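Local coordinates for protein nitrite oxidoreductase subunit A (PDB 7B04) that forms the subunit of an oxidoreductase of the molybdopterin family related to NarG, holding an iron/sulfur cluster, a molybdenum atom and two MD1 groups, at residues K300-E311 / K329-S340. Residues are numbered along the deposited sequence; the frame is centred on the assembly and turned at random.
Sequences KLLIQTGKNLIE and KIVVITPEYSPS. With MD1 (phosphoric acid 4-(2-amino-4-oxo-3,4,5,6,-tetrahydro-pteridin-6-yl)-2-hydroxy-3,4-dimercapto-but-3-en-yl ester guanylate ester), chain C.
Gln304 turns its side chain across Val332 on the second strand: OE1 lies 3.3 Å from CG2 of Val332 and also reaches CG2 of Ile330, whose side chain runs beside it in the same direction. With the chain bent at chi2 (149°), the amide oxygen comes against both methyl groups. On the other face of the sheet, Ile303 and Val331 project alongside each other, CG1 of Ile303 4.1 Å from CB of Val331, while CD1 of Leu301 approaches CG2 of Val331 at 3.8 Å. Between these two faces strands 301-304 and 329-332 run parallel, with five backbone hydrogen bonds from Lys329 N to Lys300 O through Ile333 N to Gln304 O.

Beyond the strands the carbonyls of Thr305 and Ile333 both face the guanine amino group of MD1: its N2 donates to Ile333 O at 2.5 Å and weakly to Thr305 O. Thus the guanine amino group is held at the C-terminal ends of the two strands, the usual ligand side of a Rossmann-like parallel sheet. Glu336 takes the ribose, its OE2 accepting from MD1 O3' at 2.5 Å, and Asn308 N binds MD1 O1B at 3.1 Å, almost straight (168°). Asn308, N-cap of helix 309-312, accepts from Ser340: OG meets OD1 at 2.5 Å, with the donor tilted 25° from the amide plane. Asn308 ND2 packs on CD of Pro339, the two side chains crossing near a right angle, and Ile310 CG2 touches Pro339 CB at 3.8 Å.

Strand 521-525 pairs with the other edge of 301-304, helix 505-517 covers Ile303 and Ile333, and helix 314-321 packs on Leu302, Gln304 and Ile310.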
loop_
_atom_site.group_PDB
_atom_site.type_symbol
_atom_site.label_atom_id
_atom_site.label_comp_id
_atom_site.label_asym_id
_atom_site.label_seq_id
_atom_site.Cartn_x
_atom_site.Cartn_y
_atom_site.Cartn_z
ATOM N N LYS B 300 -12.404 -15.914 -18.819
ATOM C CA LYS B 300 -11.937 -17.281 -18.629
ATOM C C LYS B 300 -10.479 -17.513 -19.009
ATOM O O LYS B 300 -9.883 -18.480 -18.525
ATOM C CB LYS B 300 -12.836 -18.258 -19.402
ATOM C CG LYS B 300 -14.279 -18.215 -18.913
ATOM C CD LYS B 300 -14.347 -18.459 -17.406
ATOM C CE LYS B 300 -15.768 -18.336 -16.871
ATOM N NZ LYS B 300 -15.825 -18.466 -15.385
ATOM N N LEU B 301 -9.894 -16.691 -19.878
ATOM C CA LEU B 301 -8.439 -16.610 -19.996
ATOM C C LEU B 301 -8.075 -15.138 -19.938
ATOM O O LEU B 301 -8.366 -14.379 -20.870
ATOM C CB LEU B 301 -7.905 -17.253 -21.275
ATOM C CG LEU B 301 -6.403 -16.967 -21.428
ATOM C CD1 LEU B 301 -5.552 -18.013 -20.730
ATOM C CD2 LEU B 301 -5.999 -16.844 -22.888
ATOM N N LEU B 302 -7.429 -14.753 -18.849
ATOM C CA LEU B 302 -7.140 -13.364 -18.541
ATOM C C LEU B 302 -5.643 -13.111 -18.656
ATOM O O LEU B 302 -4.853 -13.733 -17.940
ATOM C CB LEU B 302 -7.651 -13.039 -17.145
ATOM C CG LEU B 302 -7.312 -11.634 -16.736
ATOM C CD1 LEU B 302 -7.948 -10.783 -17.766
ATOM C CD2 LEU B 302 -8.004 -11.443 -15.465
ATOM N N ILE B 303 -5.264 -12.168 -19.516
ATOM C CA ILE B 303 -3.866 -11.897 -19.833
ATOM C C ILE B 303 -3.474 -10.535 -19.276
ATOM O O ILE B 303 -4.195 -9.546 -19.459
ATOM C CB ILE B 303 -3.620 -11.965 -21.350
ATOM C CG1 ILE B 303 -3.895 -13.378 -21.871
ATOM C CG2 ILE B 303 -2.196 -11.536 -21.689
ATOM C CD1 ILE B 303 -4.049 -13.454 -23.370
ATOM N N GLN B 304 -2.321 -10.489 -18.608
ATOM C CA GLN B 304 -1.808 -9.288 -17.959
ATOM C C GLN B 304 -0.404 -9.043 -18.491
ATOM O O GLN B 304 0.469 -9.905 -18.345
ATOM C CB GLN B 304 -1.778 -9.449 -16.430
ATOM C CG GLN B 304 -3.075 -9.112 -15.709
ATOM C CD GLN B 304 -3.266 -9.936 -14.445
ATOM O OE1 GLN B 304 -2.894 -11.109 -14.393
ATOM N NE2 GLN B 304 -3.838 -9.320 -13.417
ATOM N N THR B 305 -0.182 -7.887 -19.116
ATOM C CA THR B 305 1.099 -7.617 -19.772
ATOM C C THR B 305 1.926 -6.527 -19.093
ATOM O O THR B 305 3.104 -6.739 -18.832
ATOM C CB THR B 305 0.866 -7.310 -21.273
ATOM O OG1 THR B 305 2.102 -7.404 -22.000
ATOM C CG2 THR B 305 0.257 -5.952 -21.496
ATOM N N GLY B 306 1.361 -5.357 -18.809
ATOM C CA GLY B 306 2.112 -4.265 -18.230
ATOM C C GLY B 306 1.477 -3.747 -16.960
ATOM O O GLY B 306 1.579 -2.555 -16.648
ATOM N N LYS B 307 0.819 -4.632 -16.227
ATOM C CA LYS B 307 0.092 -4.145 -15.034
ATOM C C LYS B 307 0.199 -5.061 -13.813
ATOM O O LYS B 307 0.068 -6.262 -13.964
ATOM C CB LYS B 307 -1.376 -4.017 -15.435
ATOM C CG LYS B 307 -2.375 -3.864 -14.315
ATOM C CD LYS B 307 -3.046 -2.541 -14.348
ATOM C CE LYS B 307 -3.372 -2.010 -12.979
ATOM N NZ LYS B 307 -3.676 -0.569 -13.033
ATOM N N ASN B 308 0.423 -4.466 -12.644
ATOM C CA ASN B 308 0.362 -5.193 -11.358
ATOM C C ASN B 308 -1.042 -4.993 -10.808
ATOM O O ASN B 308 -1.225 -4.155 -9.956
ATOM C CB ASN B 308 1.337 -4.637 -10.331
ATOM C CG ASN B 308 1.960 -5.712 -9.482
ATOM O OD1 ASN B 308 1.338 -6.726 -9.230
ATOM N ND2 ASN B 308 3.188 -5.507 -9.075
ATOM N N LEU B 309 -1.981 -5.833 -11.212
ATOM C CA LEU B 309 -3.385 -5.696 -10.754
ATOM C C LEU B 309 -3.460 -5.886 -9.238
ATOM O O LEU B 309 -4.253 -5.223 -8.616
ATOM C CB LEU B 309 -4.247 -6.700 -11.522
ATOM C CG LEU B 309 -5.556 -6.163 -12.092
ATOM C CD1 LEU B 309 -5.510 -4.674 -12.332
ATOM C CD2 LEU B 309 -5.942 -6.881 -13.358
ATOM N N ILE B 310 -2.665 -6.806 -8.702
ATOM C CA ILE B 310 -2.571 -7.151 -7.259
ATOM C C ILE B 310 -2.079 -5.979 -6.419
ATOM O O ILE B 310 -2.547 -5.880 -5.318
ATOM C CB ILE B 310 -1.690 -8.386 -7.079
ATOM C CG1 ILE B 310 -2.439 -9.657 -7.448
ATOM C CG2 ILE B 310 -1.174 -8.447 -5.670
ATOM C CD1 ILE B 310 -3.484 -9.429 -8.462
ATOM N N GLU B 311 -1.150 -5.151 -6.888
ATOM C CA GLU B 311 -0.687 -4.090 -6.001
ATOM C C GLU B 311 -1.246 -2.719 -6.335
ATOM O O GLU B 311 -1.092 -1.797 -5.524
ATOM C CB GLU B 311 0.840 -3.922 -6.053
ATOM C CG GLU B 311 1.742 -5.091 -5.793
ATOM C CD GLU B 311 3.175 -4.599 -5.667
ATOM O OE1 GLU B 311 3.355 -3.373 -5.500
ATOM O OE2 GLU B 311 4.117 -5.406 -5.752
ATOM N N LYS B 329 -8.253 -19.082 -16.655
ATOM C CA LYS B 329 -6.799 -19.136 -16.697
ATOM C C LYS B 329 -6.233 -17.723 -16.659
ATOM O O LYS B 329 -6.760 -16.816 -17.310
ATOM C CB LYS B 329 -6.303 -19.866 -17.948
ATOM C CG LYS B 329 -6.375 -21.381 -17.886
ATOM C CD LYS B 329 -5.660 -21.996 -19.083
ATOM C CE LYS B 329 -5.593 -23.512 -18.986
ATOM N NZ LYS B 329 -4.840 -24.098 -20.131
ATOM N N ILE B 330 -5.166 -17.542 -15.886
ATOM C CA ILE B 330 -4.545 -16.241 -15.669
ATOM C C ILE B 330 -3.139 -16.268 -16.254
ATOM O O ILE B 330 -2.398 -17.238 -16.062
ATOM C CB ILE B 330 -4.516 -15.875 -14.171
ATOM C CG1 ILE B 330 -5.940 -15.808 -13.617
ATOM C CG2 ILE B 330 -3.797 -14.552 -13.949
ATOM C CD1 ILE B 330 -6.008 -15.738 -12.108
ATOM N N VAL B 331 -2.775 -15.204 -16.969
ATOM C CA VAL B 331 -1.463 -15.083 -17.594
ATOM C C VAL B 331 -0.873 -13.723 -17.247
ATOM O O VAL B 331 -1.566 -12.703 -17.328
ATOM C CB VAL B 331 -1.541 -15.249 -19.124
ATOM C CG1 VAL B 331 -0.151 -15.166 -19.744
ATOM C CG2 VAL B 331 -2.219 -16.554 -19.489
ATOM N N VAL B 332 0.402 -13.712 -16.862
ATOM C CA VAL B 332 1.134 -12.489 -16.559
ATOM C C VAL B 332 2.405 -12.484 -17.396
ATOM O O VAL B 332 3.152 -13.469 -17.403
ATOM C CB VAL B 332 1.470 -12.375 -15.059
ATOM C CG1 VAL B 332 2.343 -11.158 -14.799
ATOM C CG2 VAL B 332 0.194 -12.303 -14.237
ATOM N N ILE B 333 2.653 -11.383 -18.095
ATOM C CA ILE B 333 3.791 -11.266 -19.008
ATOM C C ILE B 333 4.611 -10.072 -18.533
ATOM O O ILE B 333 4.411 -8.941 -18.979
ATOM C CB ILE B 333 3.353 -11.094 -20.464
ATOM C CG1 ILE B 333 2.439 -12.243 -20.892
ATOM C CG2 ILE B 333 4.564 -10.996 -21.382
ATOM C CD1 ILE B 333 1.706 -11.982 -22.188
ATOM N N THR B 334 5.573 -10.319 -17.651
ATOM C CA THR B 334 6.366 -9.252 -17.062
ATOM C C THR B 334 7.820 -9.689 -16.983
ATOM O O THR B 334 8.107 -10.890 -16.913
ATOM C CB THR B 334 5.868 -8.865 -15.657
ATOM O OG1 THR B 334 5.835 -10.025 -14.816
ATOM C CG2 THR B 334 4.481 -8.236 -15.721
ATOM N N PRO B 335 8.759 -8.739 -17.002
ATOM C CA PRO B 335 10.167 -9.113 -16.811
ATOM C C PRO B 335 10.440 -9.677 -15.432
ATOM O O PRO B 335 11.304 -10.551 -15.290
ATOM C CB PRO B 335 10.915 -7.794 -17.039
ATOM C CG PRO B 335 9.911 -6.743 -16.697
ATOM C CD PRO B 335 8.593 -7.284 -17.162
ATOM N N GLU B 336 9.730 -9.203 -14.416
ATOM C CA GLU B 336 9.904 -9.651 -13.046
ATOM C C GLU B 336 8.837 -10.671 -12.675
ATOM O O GLU B 336 7.795 -10.783 -13.326
ATOM C CB GLU B 336 9.823 -8.462 -12.086
ATOM C CG GLU B 336 8.390 -8.083 -11.722
ATOM C CD GLU B 336 7.967 -6.743 -12.289
ATOM O OE1 GLU B 336 8.198 -6.503 -13.493
ATOM O OE2 GLU B 336 7.388 -5.932 -11.537
ATOM N N TYR B 337 9.117 -11.431 -11.619
ATOM C CA TYR B 337 8.100 -12.276 -10.999
ATOM C C TYR B 337 7.388 -11.397 -9.980
ATOM O O TYR B 337 7.784 -11.304 -8.817
ATOM C CB TYR B 337 8.713 -13.519 -10.368
ATOM C CG TYR B 337 7.678 -14.509 -9.886
ATOM C CD1 TYR B 337 6.973 -15.301 -10.784
ATOM C CD2 TYR B 337 7.395 -14.644 -8.535
ATOM C CE1 TYR B 337 6.018 -16.203 -10.347
ATOM C CE2 TYR B 337 6.444 -15.542 -8.089
ATOM C CZ TYR B 337 5.759 -16.318 -8.997
ATOM O OH TYR B 337 4.815 -17.212 -8.549
ATOM N N SER B 338 6.331 -10.739 -10.428
ATOM C CA SER B 338 5.633 -9.736 -9.640
ATOM C C SER B 338 4.591 -10.394 -8.751
ATOM O O SER B 338 4.281 -11.578 -8.899
ATOM C CB SER B 338 4.988 -8.713 -10.573
ATOM O OG SER B 338 3.952 -9.302 -11.341
ATOM N N PRO B 339 4.044 -9.654 -7.781
ATOM C CA PRO B 339 2.928 -10.199 -6.991
ATOM C C PRO B 339 1.737 -10.619 -7.827
ATOM O O PRO B 339 0.936 -11.442 -7.367
ATOM C CB PRO B 339 2.573 -9.044 -6.052
ATOM C CG PRO B 339 3.864 -8.355 -5.858
ATOM C CD PRO B 339 4.556 -8.405 -7.194
ATOM N N SER B 340 1.591 -10.085 -9.040
ATOM C CA SER B 340 0.551 -10.559 -9.938
ATOM C C SER B 340 0.923 -11.881 -10.588
ATOM O O SER B 340 0.033 -12.611 -11.035
ATOM C CB SER B 340 0.263 -9.513 -11.015
ATOM O OG SER B 340 -0.240 -8.319 -10.443
HETATM P PB MD1 C . 0.598 -0.004 -13.206
HETATM O O3B MD1 C . 2.127 0.504 -13.547
HETATM O O1B MD1 C . 0.647 -1.394 -12.618
HETATM O O2B MD1 C . -0.217 -0.024 -14.477
HETATM O O3A MD1 C . -0.076 1.042 -12.121
HETATM C C10 MD1 C . -0.389 2.355 -12.497
HETATM C C11 MD1 C . -1.667 2.806 -11.733
HETATM O O11 MD1 C . -1.578 2.093 -10.298
HETATM C C12 MD1 C . -1.766 4.143 -11.767
HETATM S S12 MD1 C . -1.264 5.016 -13.278
HETATM C C13 MD1 C . -2.323 5.069 -10.654
HETATM S S13 MD1 C . -2.334 6.845 -11.028
HETATM C C14 MD1 C . -2.771 4.666 -9.349
HETATM N N15 MD1 C . -1.441 4.138 -8.624
HETATM C C16 MD1 C . -1.707 3.388 -7.465
HETATM C C15 MD1 C . -0.878 3.501 -6.236
HETATM O O14 MD1 C . 0.041 4.249 -6.202
HETATM N N17 MD1 C . -1.218 2.667 -5.052
HETATM C C17 MD1 C . -2.418 1.693 -5.102
HETATM N N16 MD1 C . -2.742 0.885 -3.941
HETATM N N18 MD1 C . -3.260 1.575 -6.351
HETATM C C20 MD1 C . -2.946 2.377 -7.506
HETATM N N8 MD1 C . -3.696 2.303 -8.695
HETATM C C7 MD1 C . -3.976 3.765 -9.296
HETATM P PA MD1 C . 3.501 -0.296 -13.109
HETATM O O1A MD1 C . 4.656 0.669 -13.198
HETATM O O2A MD1 C . 3.342 -0.784 -11.690
HETATM O "O5'" MD1 C . 3.803 -1.582 -14.095
HETATM C "C5'" MD1 C . 3.179 -2.803 -13.834
HETATM C "C4'" MD1 C . 4.128 -4.007 -14.168
HETATM O "O4'" MD1 C . 4.684 -3.929 -15.625
HETATM C "C1'" MD1 C . 6.186 -4.282 -15.441
HETATM N N9 MD1 C . 7.017 -3.784 -16.569
HETATM C C4 MD1 C . 6.889 -4.332 -17.773
HETATM N N3 MD1 C . 6.016 -5.428 -18.282
HETATM C C2 MD1 C . 6.089 -5.829 -19.686
HETATM N N2 MD1 C . 5.237 -6.895 -20.181
HETATM N N1 MD1 C . 7.007 -5.165 -20.579
HETATM C C6 MD1 C . 7.843 -4.115 -20.082
HETATM O O6 MD1 C . 8.597 -3.564 -20.809
HETATM C C5 MD1 C . 7.760 -3.701 -18.607
HETATM N N7 MD1 C . 8.408 -2.777 -17.903
HETATM C C8 MD1 C . 7.955 -2.820 -16.633
HETATM C "C2'" MD1 C . 6.461 -3.674 -14.358
HETATM O "O2'" MD1 C . 7.685 -4.198 -13.767
HETATM C "C3'" MD1 C . 5.149 -4.005 -13.396
HETATM O "O3'" MD1 C . 5.295 -5.323 -12.793
#